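RNA-binding protein 12 (Homo sapiens, PDB 2EK1) probably binds RNA through an RNA recognition motif, which forms a disulfide-linked dimer in the crystal. Local coordinates at residues V41-C47 against E59-E65. Numbering follows the deposited sequence.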
ATOM      1  N   VAL A  41      -1.426 -15.597   0.507  1.00 26.71           N
ATOM      2  CA  VAL A  41      -1.137 -14.205   0.554  1.00 24.50           C
ATOM      3  C   VAL A  41      -0.614 -14.040   1.980  1.00 23.56           C
ATOM      4  O   VAL A  41      -1.118 -14.656   2.896  1.00 23.17           O
ATOM      5  CB  VAL A  41      -2.490 -13.494   0.340  1.00 23.49           C
ATOM      6  CG1 VAL A  41      -3.355 -13.657   1.562  1.00 24.20           C
ATOM      7  CG2 VAL A  41      -2.322 -12.084   0.025  1.00 25.75           C
ATOM      8  N   ILE A  42       0.380 -13.199   2.194  1.00 24.01           N
ATOM      9  CA  ILE A  42       0.898 -12.931   3.500  1.00 22.81           C
ATOM     10  C   ILE A  42      -0.148 -12.072   4.203  1.00 25.55           C
ATOM     11  O   ILE A  42      -0.416 -10.923   3.759  1.00 24.49           O
ATOM     12  CB  ILE A  42       2.177 -12.131   3.403  1.00 21.50           C
ATOM     13  CG1 ILE A  42       3.207 -12.977   2.627  1.00 21.01           C
ATOM     14  CG2 ILE A  42       2.576 -11.746   4.764  1.00 21.09           C
ATOM     15  CD1 ILE A  42       4.506 -12.301   2.272  1.00 22.10           C
ATOM     16  N   PRO A  43      -0.691 -12.556   5.359  1.00 26.36           N
ATOM     17  CA  PRO A  43      -1.733 -11.828   6.084  1.00 27.12           C
ATOM     18  C   PRO A  43      -1.574 -10.403   6.674  1.00 27.39           C
ATOM     19  O   PRO A  43      -2.618  -9.734   6.902  1.00 28.61           O
ATOM     20  CB  PRO A  43      -2.256 -12.894   7.105  1.00 27.63           C
ATOM     21  CG  PRO A  43      -1.420 -14.154   6.846  1.00 28.12           C
ATOM     22  CD  PRO A  43      -0.154 -13.611   6.238  1.00 26.87           C
ATOM     23  N   GLY A  44      -0.340  -9.913   6.865  1.00 26.91           N
ATOM     24  CA  GLY A  44      -0.114  -8.546   7.373  1.00 23.88           C
ATOM     25  C   GLY A  44       0.524  -7.645   6.289  1.00 24.27           C
ATOM     26  O   GLY A  44       1.057  -6.558   6.599  1.00 22.39           O
ATOM     27  N   SER A  45       0.382  -8.048   5.006  1.00 20.67           N
ATOM     28  CA  SER A  45       1.013  -7.330   3.875  1.00 20.12           C
ATOM     29  C   SER A  45       0.016  -6.442   3.144  1.00 20.33           C
ATOM     30  O   SER A  45       0.400  -5.759   2.200  1.00 21.86           O
ATOM     31  CB  SER A  45       1.590  -8.345   2.808  1.00 20.06           C
ATOM     32  OG  SER A  45       0.512  -8.939   2.022  1.00 17.19           O
ATOM     33  N   VAL A  46      -1.242  -6.436   3.542  1.00 18.82           N
ATOM     34  CA  VAL A  46      -2.199  -5.654   2.741  1.00 18.00           C
ATOM     35  C   VAL A  46      -2.063  -4.131   3.018  1.00 19.25           C
ATOM     36  O   VAL A  46      -2.011  -3.735   4.204  1.00 15.74           O
ATOM     37  CB  VAL A  46      -3.645  -5.997   3.108  1.00 18.49           C
ATOM     38  CG1 VAL A  46      -4.607  -5.144   2.273  1.00 17.07           C
ATOM     39  CG2 VAL A  46      -3.939  -7.501   2.889  1.00 19.75           C
ATOM     40  N   CYS A  47      -2.014  -3.300   1.971  1.00 18.24           N
ATOM     41  CA  CYS A  47      -2.042  -1.819   2.218  1.00 19.63           C
ATOM     42  C   CYS A  47      -3.101  -1.338   1.247  1.00 16.51           C
ATOM     43  O   CYS A  47      -3.179  -1.858   0.161  1.00 15.02           O
ATOM     44  CB  CYS A  47      -0.662  -1.146   1.995  1.00 21.53           C
ATOM     45  SG  CYS A  47      -0.303  -0.948   0.278  1.00 33.43           S
ATOM     46  N   GLU A  59      -7.953   0.498  -4.685  1.00 22.66           N
ATOM     47  CA  GLU A  59      -6.690  -0.171  -5.019  1.00 19.79           C
ATOM     48  C   GLU A  59      -5.949  -0.660  -3.780  1.00 21.37           C
ATOM     49  O   GLU A  59      -6.094  -0.074  -2.694  1.00 20.05           O
ATOM     50  CB  GLU A  59      -5.782   0.784  -5.833  1.00 22.97           C
ATOM     51  CG  GLU A  59      -6.376   1.135  -7.199  1.00 26.99           C
ATOM     52  CD  GLU A  59      -5.545   2.059  -8.067  1.00 30.96           C
ATOM     53  OE1 GLU A  59      -4.348   2.313  -7.773  1.00 32.71           O
ATOM     54  OE2 GLU A  59      -6.128   2.520  -9.073  1.00 31.96           O
ATOM     55  N   ALA A  60      -5.114  -1.683  -3.949  1.00 18.90           N
ATOM     56  CA  ALA A  60      -4.361  -2.252  -2.826  1.00 20.48           C
ATOM     57  C   ALA A  60      -3.103  -2.948  -3.360  1.00 20.53           C
ATOM     58  O   ALA A  60      -2.976  -3.145  -4.574  1.00 22.80           O
ATOM     59  CB  ALA A  60      -5.184  -3.196  -2.146  1.00 20.20           C
HETATM   60  N   MSE A  61      -2.187  -3.247  -2.478  1.00 19.61           N
HETATM   61  CA  MSE A  61      -0.945  -3.934  -2.769  1.00 21.76           C
HETATM   62  C   MSE A  61      -1.084  -5.044  -1.752  1.00 22.31           C
HETATM   63  O   MSE A  61      -1.578  -4.829  -0.613  1.00 21.45           O
HETATM   64  CB  MSE A  61       0.272  -3.075  -2.425  1.00 23.18           C
HETATM   65  CG  MSE A  61       0.284  -1.730  -3.122  1.00 30.16           C
HETATM   66 SE   MSE A  61       1.916  -0.798  -2.678  1.00 43.41          SE
HETATM   67  CE  MSE A  61       2.821  -1.726  -4.108  1.00 37.76           C
ATOM     68  N   VAL A  62      -0.642  -6.217  -2.162  1.00 19.76           N
ATOM     69  CA  VAL A  62      -0.739  -7.398  -1.343  1.00 20.43           C
ATOM     70  C   VAL A  62       0.505  -8.272  -1.724  1.00 19.94           C
ATOM     71  O   VAL A  62       0.998  -8.239  -2.881  1.00 19.82           O
ATOM     72  CB  VAL A  62      -2.105  -8.017  -1.717  1.00 25.05           C
ATOM     73  CG1 VAL A  62      -1.981  -9.363  -2.197  1.00 22.79           C
ATOM     74  CG2 VAL A  62      -3.140  -7.783  -0.640  1.00 25.09           C
ATOM     75  N   ALA A  63       1.031  -9.015  -0.761  1.00 17.74           N
ATOM     76  CA  ALA A  63       2.252  -9.793  -1.050  1.00 19.17           C
ATOM     77  C   ALA A  63       2.115 -11.281  -0.777  1.00 17.59           C
ATOM     78  O   ALA A  63       1.320 -11.685  -0.012  1.00 16.74           O
ATOM     79  CB  ALA A  63       3.435  -9.239  -0.289  1.00 15.83           C
ATOM     80  N   PHE A  64       2.970 -12.052  -1.436  1.00 20.20           N
ATOM     81  CA  PHE A  64       2.979 -13.487  -1.343  1.00 20.56           C
ATOM     82  C   PHE A  64       4.443 -13.850  -1.088  1.00 23.70           C
ATOM     83  O   PHE A  64       5.397 -13.100  -1.477  1.00 20.66           O
ATOM     84  CB  PHE A  64       2.537 -14.088  -2.706  1.00 20.26           C
ATOM     85  CG  PHE A  64       1.151 -13.694  -3.112  1.00 20.71           C
ATOM     86  CD1 PHE A  64       0.050 -14.514  -2.808  1.00 19.31           C
ATOM     87  CD2 PHE A  64       0.927 -12.508  -3.729  1.00 17.88           C
ATOM     88  CE1 PHE A  64      -1.231 -14.145  -3.132  1.00 18.75           C
ATOM     89  CE2 PHE A  64      -0.408 -12.132  -4.059  1.00 18.66           C
ATOM     90  CZ  PHE A  64      -1.470 -12.954  -3.761  1.00 17.06           C
ATOM     91  N   GLU A  65       4.582 -15.011  -0.482  1.00 22.83           N
ATOM     92  CA  GLU A  65       5.871 -15.554  -0.129  1.00 29.84           C
ATOM     93  C   GLU A  65       6.813 -15.792  -1.262  1.00 28.51           C
ATOM     94  O   GLU A  65       7.983 -15.636  -1.107  1.00 30.52           O
ATOM     95  CB  GLU A  65       5.725 -16.849   0.693  1.00 30.14           C
ATOM     96  CG  GLU A  65       4.979 -16.661   2.058  1.00 35.67           C
ATOM     97  CD  GLU A  65       5.658 -15.697   3.024  1.00 40.58           C
ATOM     98  OE1 GLU A  65       5.310 -15.678   4.250  1.00 43.17           O
ATOM     99  OE2 GLU A  65       6.551 -14.920   2.584  1.00 44.13           O
TER
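Ser45 OG links loop to strand by accepting the Ala63 N-H, with N and OG 2.8 Å apart. The same oxygen donates to Ile42 O at 2.8 Å. Its chi1 of 75°, setting OG between backbone N and carbonyl carbon, serves both partners. With alanine in place of Ser45 the hydroxyl is gone; the Ala63 N-H is likely to be left without this acceptor, and the type I turn to be held by Ser45 N to Ile42 O alone. At the turn's start Ile42 N donates to Ala63 O almost straight (171°), and the Ile42 side chain crosses that of Glu65 at about a right angle, Ile42 CD1 lying 3.3 Å from Glu65 OE2. Val41 CG2 sits over one face of the Phe64 ring, 4.3 Å from its centroid, and meets Val62 CG1. Val46 lies alongside Val62, pointing the same way, their CG2 atoms 3.6 Å apart. Cys47 and selenomethionine Met61 form an antiparallel hydrogen-bonded pair; Cys47 SG, 3.5 Å from Met61 CB, is disulfide-bonded to Cys47 of the second subunit. In the RNA recognition motif's antiparallel sheet, the loop after helix 29-35, running into strand 47-50, is joined to strand 59-64; Phe64 meets helix 67-77.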